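Local structure of LBCATS-a (Synthetic construct, 5EY5) at residues A[29-37]-A[80-88]; A[95-106]-A[122-131]. The protein binds sn-glycerol-3-phosphate and, as a tryptophan synthase alpha chain, probably cleaves indole-3-glycerol phosphate to indole and glyceraldehyde-3-phosphate. All coordinates share one frame; numbering follows the deposited sequence.

In the fold
Both interactions belong to one closed eight-stranded parallel barrel, and they follow one another along the chain: interaction 1 closes at residue 88 before interaction 2 opens at residue 95. Their centres lie about 15 Å apart. Interaction 1 joins two outer helices, 30-42 and 78-91, that pack over strand 48-51; interaction 2 pairs the neighbouring strands 97-100 and 125-127 deeper in the barrel. Helix 78-91 ties them together, for Phe82 CE1 lies 3.4 Å from Phe99 CE2, and Val81 and Val85 press on the same ring. The helical layer thus backs the wall from which Leu100 reaches the bound sn-glycerol-3-phosphate.

Interaction 1. Residues A[29-37]-A[80-88]; sequences DLETTLELV and KVFEMVREL
In Met84 of helix 80-88 a chi1 of -165° sets CG opposite the backbone N, and bends at chi2 and chi3 then fold its thioether against helix 30-37. Leu34 swings its own CG away from N (chi1 -167°), which carries CD1 to the other helix although its CB does not point straight there. Met84 is a knob in a hole formed by Leu30, Thr33, Leu34 and Val37, a place that suits a long, flexible, unbranched chain. Its SD rests 3.7 Å from Thr33 CG2 and also touches Leu30 CD2, while CE faces Val37 CG2. Thr33 turns its methyl to the sulfur, while its OG1 is hydrogen-bonded to Gly26 N. Leu34 slides past Met84 in the opposite direction, its CD1 reaching Leu88 CG at 3.7 Å. One turn on, Val37 CG1 meets Leu88 CD1 at 3.3 Å, a tight fit between branched chains. At the other end Leu30 crosses Lys80 at about a right angle, with CD1 3.4 Å from Lys80 CB; lysine suits this margin, giving its aliphatic base to leucine while NZ bonds to Gly75 O. Asp29 N-caps helix 30-37, its OD1 accepting from Thr32 N at 2.8 Å and also from Thr32 OG1. The axes cross at -38°, and Thr33, Val37 and Met84 all touch Leu50 of strand 48-51, the layering of neighbouring outer helices in a TIM barrel.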
ATOM      1  N   ASP A  29       8.837 -22.557  41.391  1.00 34.45           N
ATOM      2  CA  ASP A  29      10.133 -23.183  41.150  1.00 35.85           C
ATOM      3  C   ASP A  29      10.026 -24.628  41.605  1.00 35.25           C
ATOM      4  O   ASP A  29       9.049 -25.015  42.249  1.00 32.83           O
ATOM      5  CB  ASP A  29      11.271 -22.442  41.863  1.00 47.18           C
ATOM      6  CG  ASP A  29      11.079 -22.378  43.371  1.00 53.45           C
ATOM      7  OD1 ASP A  29      10.574 -23.354  43.951  1.00 63.66           O
ATOM      8  OD2 ASP A  29      11.432 -21.345  43.975  1.00 57.94           O
ATOM      9  N   LEU A  30      11.053 -25.423  41.287  1.00 31.18           N
ATOM     10  CA  LEU A  30      10.922 -26.873  41.472  1.00 38.21           C
ATOM     11  C   LEU A  30      10.973 -27.275  42.939  1.00 40.55           C
ATOM     12  O   LEU A  30      10.308 -28.245  43.345  1.00 29.96           O
ATOM     13  CB  LEU A  30      12.005 -27.608  40.680  1.00 37.57           C
ATOM     14  CG  LEU A  30      11.646 -27.901  39.228  1.00 34.18           C
ATOM     15  CD1 LEU A  30      12.803 -28.599  38.508  1.00 39.88           C
ATOM     16  CD2 LEU A  30      10.361 -28.745  39.146  1.00 35.34           C
ATOM     17  N   GLU A  31      11.757 -26.557  43.748  1.00 31.14           N
ATOM     18  CA  GLU A  31      11.718 -26.787  45.190  1.00 38.10           C
ATOM     19  C   GLU A  31      10.304 -26.600  45.730  1.00 44.98           C
ATOM     20  O   GLU A  31       9.842 -27.376  46.573  1.00 46.24           O
ATOM     21  CB  GLU A  31      12.700 -25.854  45.899  1.00 51.76           C
ATOM     22  CG  GLU A  31      12.321 -25.515  47.351  1.00 74.70           C
ATOM     23  CD  GLU A  31      12.218 -26.738  48.267  1.00 90.78           C
ATOM     24  OE1 GLU A  31      11.470 -26.674  49.267  1.00 92.45           O
ATOM     25  OE2 GLU A  31      12.883 -27.761  47.995  1.00 98.26           O
ATOM     26  N   THR A  32       9.591 -25.584  45.241  1.00 40.56           N
ATOM     27  CA  THR A  32       8.232 -25.360  45.713  1.00 39.98           C
ATOM     28  C   THR A  32       7.283 -26.425  45.183  1.00 41.60           C
ATOM     29  O   THR A  32       6.333 -26.806  45.877  1.00 41.63           O
ATOM     30  CB  THR A  32       7.766 -23.956  45.313  1.00 45.46           C
ATOM     31  OG1 THR A  32       8.674 -22.992  45.858  1.00 54.05           O
ATOM     32  CG2 THR A  32       6.363 -23.675  45.854  1.00 41.99           C
ATOM     33  N   THR A  33       7.521 -26.913  43.963  1.00 33.86           N
ATOM     34  CA  THR A  33       6.748 -28.032  43.441  1.00 37.84           C
ATOM     35  C   THR A  33       6.868 -29.245  44.348  1.00 31.57           C
ATOM     36  O   THR A  33       5.863 -29.875  44.708  1.00 39.33           O
ATOM     37  CB  THR A  33       7.218 -28.400  42.028  1.00 37.83           C
ATOM     38  OG1 THR A  33       7.188 -27.246  41.172  1.00 37.36           O
ATOM     39  CG2 THR A  33       6.326 -29.483  41.453  1.00 33.87           C
ATOM     40  N   LEU A  34       8.099 -29.639  44.649  1.00 36.63           N
ATOM     41  CA  LEU A  34       8.356 -30.721  45.588  1.00 43.16           C
ATOM     42  C   LEU A  34       7.557 -30.535  46.874  1.00 42.35           C
ATOM     43  O   LEU A  34       6.810 -31.424  47.293  1.00 40.08           O
ATOM     44  CB  LEU A  34       9.856 -30.781  45.893  1.00 46.10           C
ATOM     45  CG  LEU A  34      10.332 -32.039  46.607  1.00 45.67           C
ATOM     46  CD1 LEU A  34       9.781 -33.252  45.866  1.00 44.50           C
ATOM     47  CD2 LEU A  34      11.842 -32.053  46.628  1.00 41.72           C
ATOM     48  N   GLU A  35       7.741 -29.391  47.542  1.00 42.60           N
ATOM     49  CA  GLU A  35       6.940 -29.088  48.728  1.00 41.60           C
ATOM     50  C   GLU A  35       5.449 -29.259  48.449  1.00 40.18           C
ATOM     51  O   GLU A  35       4.721 -29.822  49.274  1.00 37.69           O
ATOM     52  CB  GLU A  35       7.223 -27.667  49.210  1.00 46.37           C
ATOM     53  CG  GLU A  35       8.461 -27.522  50.076  1.00 59.53           C
ATOM     54  CD  GLU A  35       8.358 -26.341  51.039  1.00 73.16           C
ATOM     55  OE1 GLU A  35       8.673 -25.199  50.629  1.00 72.49           O
ATOM     56  OE2 GLU A  35       7.949 -26.559  52.207  1.00 79.35           O
ATOM     57  N   LEU A  36       4.986 -28.809  47.276  1.00 42.23           N
ATOM     58  CA  LEU A  36       3.564 -28.892  46.938  1.00 45.35           C
ATOM     59  C   LEU A  36       3.116 -30.336  46.771  1.00 42.35           C
ATOM     60  O   LEU A  36       2.070 -30.734  47.300  1.00 35.28           O
ATOM     61  CB  LEU A  36       3.269 -28.087  45.669  1.00 40.25           C
ATOM     62  CG  LEU A  36       3.335 -26.579  45.903  1.00 43.95           C
ATOM     63  CD1 LEU A  36       3.260 -25.803  44.597  1.00 39.47           C
ATOM     64  CD2 LEU A  36       2.242 -26.143  46.877  1.00 44.52           C
ATOM     65  N   VAL A  37       3.896 -31.140  46.041  1.00 38.21           N
ATOM     66  CA  VAL A  37       3.569 -32.557  45.902  1.00 36.74           C
ATOM     67  C   VAL A  37       3.412 -33.196  47.271  1.00 37.32           C
ATOM     68  O   VAL A  37       2.432 -33.904  47.539  1.00 36.90           O
ATOM     69  CB  VAL A  37       4.639 -33.284  45.071  1.00 42.68           C
ATOM     70  CG1 VAL A  37       4.334 -34.787  45.030  1.00 38.22           C
ATOM     71  CG2 VAL A  37       4.718 -32.675  43.663  1.00 35.21           C
ATOM     72  N   LYS A  80      14.998 -31.771  34.687  1.00 38.48           N
ATOM     73  CA  LYS A  80      14.888 -31.252  36.051  1.00 42.12           C
ATOM     74  C   LYS A  80      13.648 -31.790  36.766  1.00 33.43           C
ATOM     75  O   LYS A  80      13.674 -32.021  37.978  1.00 37.16           O
ATOM     76  CB  LYS A  80      14.875 -29.721  36.029  1.00 42.15           C
ATOM     77  CG  LYS A  80      16.256 -29.090  35.836  1.00 44.94           C
ATOM     78  CD  LYS A  80      16.158 -27.593  35.566  1.00 47.18           C
ATOM     79  CE  LYS A  80      17.514 -26.993  35.246  1.00 54.09           C
ATOM     80  NZ  LYS A  80      17.402 -25.592  34.738  1.00 52.44           N
ATOM     81  N   VAL A  81      12.549 -31.983  36.047  1.00 34.17           N
ATOM     82  CA  VAL A  81      11.375 -32.564  36.689  1.00 30.12           C
ATOM     83  C   VAL A  81      11.629 -34.037  37.007  1.00 34.40           C
ATOM     84  O   VAL A  81      11.231 -34.532  38.071  1.00 38.32           O
ATOM     85  CB  VAL A  81      10.127 -32.352  35.811  1.00 34.07           C
ATOM     86  CG1 VAL A  81       8.830 -32.713  36.593  1.00 29.24           C
ATOM     87  CG2 VAL A  81      10.073 -30.892  35.346  1.00 34.44           C
ATOM     88  N   PHE A  82      12.338 -34.744  36.114  1.00 34.65           N
ATOM     89  CA  PHE A  82      12.775 -36.111  36.402  1.00 32.57           C
ATOM     90  C   PHE A  82      13.582 -36.187  37.694  1.00 35.72           C
ATOM     91  O   PHE A  82      13.371 -37.080  38.522  1.00 38.09           O
ATOM     92  CB  PHE A  82      13.597 -36.652  35.233  1.00 35.63           C
ATOM     93  CG  PHE A  82      12.769 -37.143  34.075  1.00 37.48           C
ATOM     94  CD1 PHE A  82      11.632 -37.906  34.290  1.00 41.85           C
ATOM     95  CD2 PHE A  82      13.140 -36.858  32.773  1.00 37.27           C
ATOM     96  CE1 PHE A  82      10.878 -38.362  33.222  1.00 44.80           C
ATOM     97  CE2 PHE A  82      12.388 -37.321  31.702  1.00 37.26           C
ATOM     98  CZ  PHE A  82      11.259 -38.061  31.924  1.00 40.03           C
ATOM     99  N   GLU A  83      14.546 -35.278  37.872  1.00 35.31           N
ATOM    100  CA  GLU A  83      15.342 -35.303  39.093  1.00 37.74           C
ATOM    101  C   GLU A  83      14.475 -35.026  40.313  1.00 35.34           C
ATOM    102  O   GLU A  83      14.680 -35.615  41.380  1.00 39.64           O
ATOM    103  CB  GLU A  83      16.490 -34.299  39.005  1.00 39.06           C
ATOM    104  N   MET A  84      13.506 -34.122  40.178  1.00 39.22           N
ATOM    105  CA  MET A  84      12.577 -33.874  41.273  1.00 39.75           C
ATOM    106  C   MET A  84      11.753 -35.118  41.580  1.00 36.29           C
ATOM    107  O   MET A  84      11.551 -35.462  42.750  1.00 37.14           O
ATOM    108  CB  MET A  84      11.666 -32.691  40.934  1.00 44.04           C
ATOM    109  CG  MET A  84      10.911 -32.135  42.131  1.00 46.04           C
ATOM    110  SD  MET A  84       9.217 -31.726  41.693  1.00 49.84           S
ATOM    111  CE  MET A  84       8.530 -33.375  41.646  1.00 51.26           C
ATOM    112  N   VAL A  85      11.275 -35.816  40.543  1.00 34.46           N
ATOM    113  CA  VAL A  85      10.541 -37.061  40.781  1.00 36.54           C
ATOM    114  C   VAL A  85      11.432 -38.093  41.461  1.00 37.05           C
ATOM    115  O   VAL A  85      10.974 -38.862  42.320  1.00 37.96           O
ATOM    116  CB  VAL A  85       9.941 -37.595  39.458  1.00 37.30           C
ATOM    117  CG1 VAL A  85       9.261 -38.952  39.673  1.00 36.64           C
ATOM    118  CG2 VAL A  85       8.953 -36.597  38.907  1.00 29.37           C
ATOM    119  N   ARG A  86      12.725 -38.105  41.139  1.00 37.91           N
ATOM    120  CA  ARG A  86      13.602 -39.058  41.811  1.00 38.57           C
ATOM    121  C   ARG A  86      13.836 -38.664  43.263  1.00 40.72           C
ATOM    122  O   ARG A  86      13.869 -39.528  44.145  1.00 43.52           O
ATOM    123  CB  ARG A  86      14.922 -39.200  41.053  1.00 49.53           C
ATOM    124  CG  ARG A  86      14.777 -40.022  39.773  1.00 57.03           C
ATOM    125  CD  ARG A  86      16.120 -40.457  39.201  1.00 66.93           C
ATOM    126  NE  ARG A  86      17.008 -39.324  38.952  1.00 74.51           N
ATOM    127  CZ  ARG A  86      17.037 -38.622  37.820  1.00 77.30           C
ATOM    128  NH1 ARG A  86      16.226 -38.934  36.814  1.00 69.42           N
ATOM    129  NH2 ARG A  86      17.884 -37.605  37.693  1.00 79.57           N
ATOM    130  N   GLU A  87      13.978 -37.367  43.545  1.00 49.83           N
ATOM    131  CA  GLU A  87      14.006 -36.950  44.943  1.00 51.28           C
ATOM    132  C   GLU A  87      12.715 -37.353  45.635  1.00 49.29           C
ATOM    133  O   GLU A  87      12.731 -37.846  46.767  1.00 58.76           O
ATOM    134  CB  GLU A  87      14.231 -35.439  45.063  1.00 53.32           C
ATOM    135  CG  GLU A  87      15.392 -34.917  44.244  1.00 70.57           C
ATOM    136  CD  GLU A  87      16.628 -35.791  44.370  1.00 88.41           C
ATOM    137  OE1 GLU A  87      17.207 -35.858  45.477  1.00 96.82           O
ATOM    138  OE2 GLU A  87      17.010 -36.423  43.359  1.00 90.04           O
ATOM    139  N   LEU A  88      11.583 -37.172  44.957  1.00 44.48           N
ATOM    140  CA  LEU A  88      10.319 -37.649  45.505  1.00 44.48           C
ATOM    141  C   LEU A  88      10.395 -39.130  45.849  1.00 40.62           C
ATOM    142  O   LEU A  88      10.074 -39.537  46.970  1.00 46.47           O
ATOM    143  CB  LEU A  88       9.197 -37.395  44.510  1.00 38.35           C
ATOM    144  CG  LEU A  88       8.109 -36.456  45.008  1.00 51.86           C
ATOM    145  CD1 LEU A  88       7.145 -36.150  43.866  1.00 54.07           C
ATOM    146  CD2 LEU A  88       7.382 -37.054  46.224  1.00 49.64           C
TER

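Interaction 2. Residues A[95-106]-A[122-131]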
ATOM      1  N   VAL A  95       2.934 -42.836  45.837  1.00 49.35           N
ATOM      2  CA  VAL A  95       1.994 -41.936  45.148  1.00 45.89           C
ATOM      3  C   VAL A  95       2.172 -42.056  43.639  1.00 40.00           C
ATOM      4  O   VAL A  95       3.300 -41.905  43.138  1.00 37.64           O
ATOM      5  CB  VAL A  95       2.206 -40.494  45.598  1.00 44.89           C
ATOM      6  CG1 VAL A  95       3.587 -40.016  45.182  1.00 46.30           C
ATOM      7  CG2 VAL A  95       1.132 -39.607  44.991  1.00 40.28           C
ATOM      8  N   PRO A  96       1.104 -42.298  42.874  1.00 36.20           N
ATOM      9  CA  PRO A  96       1.241 -42.311  41.416  1.00 30.62           C
ATOM     10  C   PRO A  96       1.488 -40.905  40.895  1.00 30.48           C
ATOM     11  O   PRO A  96       0.838 -39.942  41.311  1.00 31.58           O
ATOM     12  CB  PRO A  96      -0.104 -42.873  40.928  1.00 30.95           C
ATOM     13  CG  PRO A  96      -0.675 -43.586  42.134  1.00 34.09           C
ATOM     14  CD  PRO A  96      -0.212 -42.793  43.313  1.00 37.04           C
ATOM     15  N   ILE A  97       2.447 -40.796  39.986  1.00 32.79           N
ATOM     16  CA  ILE A  97       2.821 -39.533  39.358  1.00 30.77           C
ATOM     17  C   ILE A  97       2.545 -39.662  37.870  1.00 28.90           C
ATOM     18  O   ILE A  97       2.944 -40.654  37.246  1.00 32.06           O
ATOM     19  CB  ILE A  97       4.302 -39.188  39.614  1.00 32.09           C
ATOM     20  CG1 ILE A  97       4.541 -38.948  41.098  1.00 30.51           C
ATOM     21  CG2 ILE A  97       4.739 -37.952  38.790  1.00 30.82           C
ATOM     22  CD1 ILE A  97       3.910 -37.670  41.596  1.00 33.79           C
ATOM     23  N   VAL A  98       1.839 -38.678  37.316  1.00 26.15           N
ATOM     24  CA  VAL A  98       1.548 -38.591  35.889  1.00 25.47           C
ATOM     25  C   VAL A  98       2.173 -37.308  35.363  1.00 27.05           C
ATOM     26  O   VAL A  98       1.993 -36.240  35.965  1.00 31.80           O
ATOM     27  CB  VAL A  98       0.033 -38.606  35.615  1.00 29.53           C
ATOM     28  CG1 VAL A  98      -0.253 -38.365  34.120  1.00 28.19           C
ATOM     29  CG2 VAL A  98      -0.565 -39.932  36.071  1.00 28.32           C
ATOM     30  N   PHE A  99       2.926 -37.421  34.263  1.00 29.34           N
ATOM     31  CA  PHE A  99       3.418 -36.266  33.516  1.00 28.70           C
ATOM     32  C   PHE A  99       2.386 -35.875  32.471  1.00 33.45           C
ATOM     33  O   PHE A  99       1.981 -36.710  31.653  1.00 28.99           O
ATOM     34  CB  PHE A  99       4.747 -36.555  32.810  1.00 26.83           C
ATOM     35  CG  PHE A  99       5.953 -36.354  33.665  1.00 27.63           C
ATOM     36  CD1 PHE A  99       5.823 -36.082  35.015  1.00 32.52           C
ATOM     37  CD2 PHE A  99       7.229 -36.426  33.114  1.00 29.24           C
ATOM     38  CE1 PHE A  99       6.951 -35.901  35.811  1.00 32.65           C
ATOM     39  CE2 PHE A  99       8.353 -36.243  33.889  1.00 33.96           C
ATOM     40  CZ  PHE A  99       8.214 -35.976  35.249  1.00 33.83           C
ATOM     41  N   LEU A 100       1.974 -34.604  32.485  1.00 27.59           N
ATOM     42  CA  LEU A 100       1.127 -34.059  31.435  1.00 29.08           C
ATOM     43  C   LEU A 100       2.039 -33.186  30.594  1.00 26.68           C
ATOM     44  O   LEU A 100       2.595 -32.195  31.084  1.00 26.97           O
ATOM     45  CB  LEU A 100      -0.062 -33.285  32.015  1.00 30.35           C
ATOM     46  CG  LEU A 100      -1.137 -32.762  31.058  1.00 37.32           C
ATOM     47  CD1 LEU A 100      -2.453 -32.555  31.814  1.00 33.22           C
ATOM     48  CD2 LEU A 100      -0.683 -31.466  30.372  1.00 31.12           C
ATOM     49  N   THR A 101       2.277 -33.602  29.358  1.00 29.22           N
ATOM     50  CA  THR A 101       3.257 -32.900  28.550  1.00 27.99           C
ATOM     51  C   THR A 101       2.756 -32.862  27.122  1.00 31.02           C
ATOM     52  O   THR A 101       2.177 -33.834  26.649  1.00 26.91           O
ATOM     53  CB  THR A 101       4.646 -33.565  28.615  1.00 34.26           C
ATOM     54  OG1 THR A 101       5.551 -32.901  27.716  1.00 31.68           O
ATOM     55  CG2 THR A 101       4.583 -35.043  28.256  1.00 33.11           C
ATOM     56  N   TYR A 102       2.941 -31.723  26.458  1.00 26.49           N
ATOM     57  CA  TYR A 102       2.764 -31.692  25.017  1.00 23.13           C
ATOM     58  C   TYR A 102       3.820 -32.561  24.351  1.00 23.52           C
ATOM     59  O   TYR A 102       4.807 -32.965  24.967  1.00 29.06           O
ATOM     60  CB  TYR A 102       2.799 -30.248  24.525  1.00 29.10           C
ATOM     61  CG  TYR A 102       1.578 -29.523  25.028  1.00 28.10           C
ATOM     62  CD1 TYR A 102       1.534 -29.024  26.319  1.00 26.76           C
ATOM     63  CD2 TYR A 102       0.446 -29.411  24.239  1.00 33.70           C
ATOM     64  CE1 TYR A 102       0.400 -28.391  26.797  1.00 35.65           C
ATOM     65  CE2 TYR A 102      -0.691 -28.781  24.705  1.00 41.74           C
ATOM     66  CZ  TYR A 102      -0.706 -28.272  25.986  1.00 40.75           C
ATOM     67  OH  TYR A 102      -1.829 -27.640  26.448  1.00 42.21           O
ATOM     68  N   TYR A 103       3.589 -32.858  23.067  1.00 25.30           N
ATOM     69  CA  TYR A 103       4.339 -33.897  22.390  1.00 27.06           C
ATOM     70  C   TYR A 103       5.731 -33.444  21.975  1.00 31.39           C
ATOM     71  O   TYR A 103       6.675 -34.237  22.013  1.00 30.21           O
ATOM     72  CB  TYR A 103       3.567 -34.360  21.156  1.00 29.12           C
ATOM     73  CG  TYR A 103       4.136 -35.601  20.554  1.00 27.55           C
ATOM     74  CD1 TYR A 103       4.355 -36.721  21.336  1.00 35.28           C
ATOM     75  CD2 TYR A 103       4.454 -35.665  19.201  1.00 36.30           C
ATOM     76  CE1 TYR A 103       4.873 -37.866  20.799  1.00 34.98           C
ATOM     77  CE2 TYR A 103       4.979 -36.819  18.653  1.00 38.80           C
ATOM     78  CZ  TYR A 103       5.179 -37.914  19.463  1.00 41.07           C
ATOM     79  OH  TYR A 103       5.688 -39.079  18.944  1.00 46.69           O
ATOM     80  N   ASN A 104       5.890 -32.202  21.532  1.00 27.57           N
ATOM     81  CA  ASN A 104       7.204 -31.827  21.028  1.00 27.20           C
ATOM     82  C   ASN A 104       8.317 -31.912  22.065  1.00 26.97           C
ATOM     83  O   ASN A 104       9.456 -32.209  21.667  1.00 30.37           O
ATOM     84  CB  ASN A 104       7.198 -30.427  20.416  1.00 28.02           C
ATOM     85  CG  ASN A 104       8.393 -30.222  19.544  1.00 27.72           C
ATOM     86  OD1 ASN A 104       8.562 -30.948  18.579  1.00 34.19           O
ATOM     87  ND2 ASN A 104       9.253 -29.265  19.881  1.00 35.42           N
ATOM     88  N   PRO A 105       8.114 -31.606  23.353  1.00 27.81           N
ATOM     89  CA  PRO A 105       9.209 -31.872  24.307  1.00 32.45           C
ATOM     90  C   PRO A 105       9.564 -33.347  24.388  1.00 34.58           C
ATOM     91  O   PRO A 105      10.742 -33.698  24.497  1.00 37.56           O
ATOM     92  CB  PRO A 105       8.652 -31.336  25.637  1.00 29.16           C
ATOM     93  CG  PRO A 105       7.778 -30.222  25.214  1.00 33.53           C
ATOM     94  CD  PRO A 105       7.086 -30.735  23.943  1.00 31.62           C
ATOM     95  N   ILE A 106       8.553 -34.216  24.340  1.00 30.28           N
ATOM     96  CA  ILE A 106       8.767 -35.668  24.290  1.00 33.07           C
ATOM     97  C   ILE A 106       9.502 -36.057  23.014  1.00 37.02           C
ATOM     98  O   ILE A 106      10.542 -36.727  23.037  1.00 32.88           O
ATOM     99  CB  ILE A 106       7.420 -36.406  24.361  1.00 36.07           C
ATOM    100  CG1 ILE A 106       6.835 -36.349  25.765  1.00 34.14           C
ATOM    101  CG2 ILE A 106       7.564 -37.856  23.892  1.00 47.69           C
ATOM    102  CD1 ILE A 106       5.519 -37.075  25.818  1.00 37.58           C
ATOM    103  N   GLY A 122      10.372 -43.029  37.997  1.00 43.71           N
ATOM    104  CA  GLY A 122       9.228 -43.399  38.805  1.00 40.10           C
ATOM    105  C   GLY A 122       7.982 -42.641  38.398  1.00 42.43           C
ATOM    106  O   GLY A 122       7.176 -42.254  39.250  1.00 39.28           O
ATOM    107  N   VAL A 123       7.825 -42.411  37.095  1.00 35.51           N
ATOM    108  CA  VAL A 123       6.649 -41.741  36.541  1.00 33.41           C
ATOM    109  C   VAL A 123       5.721 -42.815  36.005  1.00 36.68           C
ATOM    110  O   VAL A 123       6.105 -43.602  35.138  1.00 36.66           O
ATOM    111  CB  VAL A 123       7.019 -40.756  35.425  1.00 36.22           C
ATOM    112  CG1 VAL A 123       5.740 -40.313  34.672  1.00 36.07           C
ATOM    113  CG2 VAL A 123       7.761 -39.549  35.986  1.00 36.13           C
ATOM    114  N   ASP A 124       4.486 -42.826  36.483  1.00 31.72           N
ATOM    115  CA  ASP A 124       3.615 -43.956  36.208  1.00 29.46           C
ATOM    116  C   ASP A 124       2.754 -43.778  34.971  1.00 32.28           C
ATOM    117  O   ASP A 124       2.316 -44.775  34.392  1.00 39.53           O
ATOM    118  CB  ASP A 124       2.758 -44.214  37.444  1.00 35.88           C
ATOM    119  CG  ASP A 124       3.616 -44.354  38.700  1.00 46.05           C
ATOM    120  OD1 ASP A 124       3.604 -43.439  39.553  1.00 46.83           O
ATOM    121  OD2 ASP A 124       4.344 -45.365  38.800  1.00 59.30           O
ATOM    122  N   GLY A 125       2.501 -42.548  34.542  1.00 30.42           N
ATOM    123  CA  GLY A 125       1.578 -42.358  33.445  1.00 32.14           C
ATOM    124  C   GLY A 125       1.842 -41.064  32.711  1.00 28.08           C
ATOM    125  O   GLY A 125       2.564 -40.178  33.183  1.00 27.59           O
ATOM    126  N   LEU A 126       1.251 -40.980  31.525  1.00 30.53           N
ATOM    127  CA  LEU A 126       1.479 -39.888  30.596  1.00 32.17           C
ATOM    128  C   LEU A 126       0.144 -39.403  30.075  1.00 26.36           C
ATOM    129  O   LEU A 126      -0.706 -40.211  29.687  1.00 29.22           O
ATOM    130  CB  LEU A 126       2.353 -40.321  29.418  1.00 33.80           C
ATOM    131  CG  LEU A 126       3.752 -40.809  29.780  1.00 43.45           C
ATOM    132  CD1 LEU A 126       4.566 -41.047  28.516  1.00 47.59           C
ATOM    133  CD2 LEU A 126       4.449 -39.800  30.696  1.00 43.77           C
ATOM    134  N   ILE A 127      -0.031 -38.086  30.093  1.00 24.57           N
ATOM    135  CA  ILE A 127      -1.121 -37.390  29.424  1.00 27.16           C
ATOM    136  C   ILE A 127      -0.478 -36.482  28.388  1.00 26.12           C
ATOM    137  O   ILE A 127       0.352 -35.640  28.740  1.00 25.25           O
ATOM    138  CB  ILE A 127      -1.961 -36.576  30.419  1.00 32.25           C
ATOM    139  CG1 ILE A 127      -2.610 -37.508  31.441  1.00 32.75           C
ATOM    140  CG2 ILE A 127      -3.009 -35.716  29.683  1.00 32.88           C
ATOM    141  CD1 ILE A 127      -3.296 -36.745  32.572  1.00 33.18           C
ATOM    142  N   VAL A 128      -0.802 -36.682  27.122  1.00 27.78           N
ATOM    143  CA  VAL A 128      -0.197 -35.922  26.036  1.00 31.82           C
ATOM    144  C   VAL A 128      -1.308 -35.202  25.281  1.00 33.38           C
ATOM    145  O   VAL A 128      -1.937 -35.771  24.392  1.00 28.20           O
ATOM    146  CB  VAL A 128       0.613 -36.829  25.095  1.00 36.12           C
ATOM    147  CG1 VAL A 128       1.300 -35.984  24.027  1.00 30.67           C
ATOM    148  CG2 VAL A 128       1.617 -37.634  25.893  1.00 34.01           C
ATOM    149  N   PRO A 129      -1.577 -33.939  25.604  1.00 27.98           N
ATOM    150  CA  PRO A 129      -2.830 -33.337  25.124  1.00 34.55           C
ATOM    151  C   PRO A 129      -2.927 -33.205  23.606  1.00 29.29           C
ATOM    152  O   PRO A 129      -4.039 -33.258  23.084  1.00 32.90           O
ATOM    153  CB  PRO A 129      -2.855 -31.976  25.834  1.00 34.85           C
ATOM    154  CG  PRO A 129      -2.047 -32.205  27.105  1.00 29.69           C
ATOM    155  CD  PRO A 129      -0.944 -33.137  26.664  1.00 29.49           C
ATOM    156  N   ASP A 130      -1.830 -33.038  22.864  1.00 30.92           N
ATOM    157  CA  ASP A 130      -1.948 -32.874  21.414  1.00 30.96           C
ATOM    158  C   ASP A 130      -1.616 -34.142  20.630  1.00 34.66           C
ATOM    159  O   ASP A 130      -1.218 -34.054  19.461  1.00 33.54           O
ATOM    160  CB  ASP A 130      -1.078 -31.710  20.928  1.00 31.28           C
ATOM    161  CG  ASP A 130       0.358 -31.788  21.447  1.00 40.19           C
ATOM    162  OD1 ASP A 130       0.668 -32.699  22.257  1.00 33.43           O
ATOM    163  OD2 ASP A 130       1.164 -30.915  21.060  1.00 35.42           O
ATOM    164  N   LEU A 131      -1.805 -35.328  21.218  1.00 29.16           N
ATOM    165  CA  LEU A 131      -1.438 -36.588  20.566  1.00 34.75           C
ATOM    166  C   LEU A 131      -2.625 -37.543  20.483  1.00 37.21           C
ATOM    167  O   LEU A 131      -2.888 -38.306  21.426  1.00 38.34           O
ATOM    168  CB  LEU A 131      -0.280 -37.256  21.310  1.00 29.44           C
ATOM    169  CG  LEU A 131       0.357 -38.460  20.604  1.00 30.87           C
ATOM    170  CD1 LEU A 131       1.042 -38.034  19.314  1.00 35.08           C
ATOM    171  CD2 LEU A 131       1.317 -39.211  21.512  1.00 32.16           C
TER
HETATM  172  O   HOH W   1       3.844 -30.380  20.989  1.00 33.73           O
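Tyr103 meets Val128 and Leu131 across the contact. Its CB stands 4.0 Å from Val128 CG1 and also near Asp130 OD1. Chi1 of -169° then turns a ring face to Leu131: CG meets Leu131 CD1, the CD1 and CE1 edge lies 3.9 Å from Leu131 CD2, and Leu131 CD1, over the ring centre in a CH-pi contact 2° off the normal, reaches CZ. An apolar side chain of another protein chain also packs on Tyr103. Replacing Tyr103 by alanine would probably open a gap against Leu131 CD1 and CD2 and leave them without the ring face they pack on. Asp130 OD1 takes a weak bond from Tyr103 N, while OD2 accepts from a water that Asn104 N also binds. Phe99 N to Gly125 O, Ile127 N to Phe99 O (2.9 Å) and Thr101 N to Ile127 O lace the strands. Gly125 suits its place because a CB would crowd Val98 CG2. Asp124 OD1 receives Ile97 N on its anti lone pair and pairs with Arg89; OD2 pairs with Arg3. Leu100 CD2 packs 3.6 Å from Pro129 CG. The Leu100 side chain also comes to about 4 Å from sn-glycerol-3-phosphate, the pocket residue on these adjacent parallel strands of a TIM barrel.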